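Local structure of glutathione peroxidase (Schistosoma mansoni, 2V1M) at residues Cys34-Val39 and Arg66-Pro71. The protein catalyses the reduction of hydrogen peroxide by glutathione, yielding glutathione disulfide and water. Residues are numbered along the deposited sequence; the frame is centred on the assembly and turned at random.
Sequences CLIVNV and RILAFP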
ATOM      1  N   CYS A  34       3.381   0.347  -8.663  1.00  3.12           N
ATOM      2  CA  CYS A  34       3.158   0.586  -7.255  1.00  2.86           C
ATOM      3  C   CYS A  34       2.515  -0.609  -6.588  1.00  2.87           C
ATOM      4  O   CYS A  34       1.614  -1.250  -7.156  1.00  3.86           O
ATOM      5  CB  CYS A  34       2.265   1.823  -7.015  1.00  3.11           C
ATOM      6  SG  CYS A  34       2.945   3.361  -7.665  1.00  4.78           S
ATOM      7  N   LEU A  35       2.964  -0.885  -5.366  1.00  2.78           N
ATOM      8  CA  LEU A  35       2.345  -1.888  -4.516  1.00  2.83           C
ATOM      9  C   LEU A  35       1.789  -1.144  -3.309  1.00  2.65           C
ATOM     10  O   LEU A  35       2.564  -0.537  -2.556  1.00  3.22           O
ATOM     11  CB  LEU A  35       3.353  -2.961  -4.088  1.00  3.07           C
ATOM     12  CG  LEU A  35       2.698  -4.135  -3.329  1.00  4.75           C
ATOM     13  CD1 LEU A  35       1.757  -4.958  -4.248  1.00  5.67           C
ATOM     14  CD2 LEU A  35       3.794  -5.003  -2.711  1.00  7.14           C
ATOM     15  N   ILE A  36       0.456  -1.110  -3.184  1.00  2.74           N
ATOM     16  CA  ILE A  36      -0.213  -0.302  -2.178  1.00  2.79           C
ATOM     17  C   ILE A  36      -0.741  -1.224  -1.089  1.00  2.72           C
ATOM     18  O   ILE A  36      -1.554  -2.156  -1.387  1.00  2.90           O
ATOM     19  CB  ILE A  36      -1.344   0.556  -2.822  1.00  2.76           C
ATOM     20  CG1 ILE A  36      -0.739   1.427  -3.941  1.00  3.05           C
ATOM     21  CG2 ILE A  36      -2.010   1.370  -1.715  1.00  3.11           C
ATOM     22  CD1 ILE A  36      -1.741   2.337  -4.642  1.00  4.12           C
ATOM     23  N   VAL A  37      -0.297  -0.985   0.136  1.00  2.53           N
ATOM     24  CA  VAL A  37      -0.544  -1.921   1.245  1.00  2.59           C
ATOM     25  C   VAL A  37      -1.143  -1.152   2.398  1.00  2.51           C
ATOM     26  O   VAL A  37      -0.619  -0.108   2.790  1.00  3.00           O
ATOM     27  CB  VAL A  37       0.816  -2.563   1.685  1.00  2.63           C
ATOM     28  CG1 VAL A  37       0.548  -3.664   2.744  1.00  3.03           C
ATOM     29  CG2 VAL A  37       1.562  -3.100   0.504  1.00  3.20           C
ATOM     30  N   ASN A  38      -2.264  -1.634   2.971  1.00  2.53           N
ATOM     31  CA  ASN A  38      -2.763  -1.073   4.232  1.00  2.65           C
ATOM     32  C   ASN A  38      -2.075  -1.812   5.369  1.00  2.74           C
ATOM     33  O   ASN A  38      -1.968  -3.032   5.324  1.00  2.73           O
ATOM     34  CB  ASN A  38      -4.286  -1.135   4.322  1.00  3.03           C
ATOM     35  CG  ASN A  38      -4.844  -2.575   4.269  1.00  2.90           C
ATOM     36  OD1 ASN A  38      -4.686  -3.279   3.257  1.00  2.81           O
ATOM     37  ND2 ASN A  38      -5.531  -2.990   5.339  1.00  3.18           N
ATOM     38  N   VAL A  39      -1.566  -1.055   6.357  1.00  2.69           N
ATOM     39  CA  VAL A  39      -0.680  -1.623   7.352  1.00  2.69           C
ATOM     40  C   VAL A  39      -1.209  -1.378   8.756  1.00  2.72           C
ATOM     41  O   VAL A  39      -2.122  -0.577   8.995  1.00  2.94           O
ATOM     42  CB  VAL A  39       0.774  -1.070   7.181  1.00  2.55           C
ATOM     43  CG1 VAL A  39       1.331  -1.453   5.823  1.00  3.08           C
ATOM     44  CG2 VAL A  39       0.816   0.452   7.385  1.00  3.18           C
ATOM     45  N   ARG A  66       7.542   1.119  -6.534  1.00  3.09           N
ATOM     46  CA  ARG A  66       7.283   1.991  -5.386  1.00  3.40           C
ATOM     47  C   ARG A  66       6.260   1.308  -4.488  1.00  3.34           C
ATOM     48  O   ARG A  66       5.180   0.959  -4.921  1.00  6.72           O
ATOM     49  CB  ARG A  66       6.779   3.370  -5.863  1.00  4.24           C
ATOM     50  CG  ARG A  66       7.811   4.099  -6.756  1.00  4.52           C
ATOM     51  CD  ARG A  66       9.050   4.489  -5.983  1.00  5.32           C
ATOM     52  NE  ARG A  66       9.983   5.226  -6.837  1.00  6.56           N
ATOM     53  CZ  ARG A  66      10.901   4.650  -7.622  1.00  6.56           C
ATOM     54  NH1 ARG A  66      10.979   3.319  -7.738  1.00  6.36           N
ATOM     55  NH2 ARG A  66      11.725   5.417  -8.340  1.00  9.61           N
ATOM     56  N   ILE A  67       6.618   1.129  -3.230  1.00  3.14           N
ATOM     57  CA  ILE A  67       5.719   0.571  -2.238  1.00  3.13           C
ATOM     58  C   ILE A  67       5.153   1.705  -1.403  1.00  2.87           C
ATOM     59  O   ILE A  67       5.920   2.568  -0.923  1.00  3.15           O
ATOM     60  CB  ILE A  67       6.460  -0.478  -1.346  1.00  3.14           C
ATOM     61  CG1 ILE A  67       6.961  -1.627  -2.235  1.00  3.78           C
ATOM     62  CG2 ILE A  67       5.555  -0.960  -0.210  1.00  3.71           C
ATOM     63  CD1 ILE A  67       7.910  -2.576  -1.494  1.00  4.18           C
ATOM     64  N   LEU A  68       3.824   1.721  -1.255  1.00  2.79           N
ATOM     65  CA  LEU A  68       3.109   2.767  -0.529  1.00  2.93           C
ATOM     66  C   LEU A  68       2.367   2.085   0.612  1.00  3.06           C
ATOM     67  O   LEU A  68       1.545   1.195   0.357  1.00  3.59           O
ATOM     68  CB  LEU A  68       2.097   3.495  -1.419  1.00  3.26           C
ATOM     69  CG  LEU A  68       2.592   4.376  -2.547  1.00  4.68           C
ATOM     70  CD1 LEU A  68       3.256   3.672  -3.634  1.00  6.72           C
ATOM     71  CD2 LEU A  68       1.397   5.183  -3.042  1.00  7.95           C
ATOM     72  N   ALA A  69       2.621   2.520   1.846  1.00  2.78           N
ATOM     73  CA  ALA A  69       2.021   1.883   3.039  1.00  2.89           C
ATOM     74  C   ALA A  69       1.116   2.877   3.756  1.00  2.73           C
ATOM     75  O   ALA A  69       1.567   3.954   4.205  1.00  2.86           O
ATOM     76  CB  ALA A  69       3.108   1.393   3.973  1.00  3.14           C
ATOM     77  N   PHE A  70      -0.162   2.495   3.871  1.00  2.54           N
ATOM     78  CA  PHE A  70      -1.213   3.299   4.491  1.00  2.91           C
ATOM     79  C   PHE A  70      -1.638   2.683   5.817  1.00  2.80           C
ATOM     80  O   PHE A  70      -2.322   1.661   5.830  1.00  2.74           O
ATOM     81  CB  PHE A  70      -2.420   3.408   3.552  1.00  3.06           C
ATOM     82  CG  PHE A  70      -2.132   4.312   2.374  1.00  2.83           C
ATOM     83  CD1 PHE A  70      -2.334   5.685   2.485  1.00  3.06           C
ATOM     84  CD2 PHE A  70      -1.628   3.777   1.188  1.00  2.95           C
ATOM     85  CE1 PHE A  70      -2.024   6.541   1.443  1.00  3.20           C
ATOM     86  CE2 PHE A  70      -1.320   4.630   0.128  1.00  3.31           C
ATOM     87  CZ  PHE A  70      -1.509   6.011   0.256  1.00  3.47           C
ATOM     88  N   PRO A  71      -1.263   3.302   6.941  1.00  2.84           N
ATOM     89  CA  PRO A  71      -1.759   2.809   8.242  1.00  3.24           C
ATOM     90  C   PRO A  71      -3.278   2.920   8.292  1.00  2.95           C
ATOM     91  O   PRO A  71      -3.872   3.861   7.772  1.00  3.12           O
ATOM     92  CB  PRO A  71      -1.114   3.766   9.258  1.00  3.28           C
ATOM     93  CG  PRO A  71       0.160   4.288   8.521  1.00  3.49           C
ATOM     94  CD  PRO A  71      -0.349   4.465   7.113  1.00  3.23           C
TER
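Ile36 and Phe70 meet on one face of two parallel neighbours in the central sheet of the thioredoxin fold, strands joined by a right-handed beta-alpha-beta crossover through helix 46-60. Ile36 CG2 lies anti to its backbone N and approaches the ring obliquely, 3.8 Å from Phe70 CD2. Helix 113-121 packs over this part of the face, with Tyr115 and Leu118 on Ile36 and Leu114 on Phe70, whose ring also stacks with Phe101. At the N-terminal end of the pair, Leu68 CD1 packs 4.0 Å from Cys34 CB. Asn38 turns its amide away from Phe70, with CG held between its own N and carbonyl carbon (chi1 61°); there ND2 hydrogen-bonds to Trp132 O and OD1 takes a weak bond from Ser135 N, so both ends of the buried amide have partners.

Leu35, Val39, Ile67 and Ala69 point to the other face, where Leu53 of helix 46-60 packs on Leu35 and Ile67. Five backbone hydrogen bonds join the strands, the straightest from Phe70 N to Val37 O (172°). The last, Val39 N to Phe70 O, is 2.9 Å long but meets the carbonyl from above its plane. Beside it the Val39 methyls divide: CG1 rests 3.8 Å from Ala69 CB, while CG2 presses to 3.6 Å from Pro71 N.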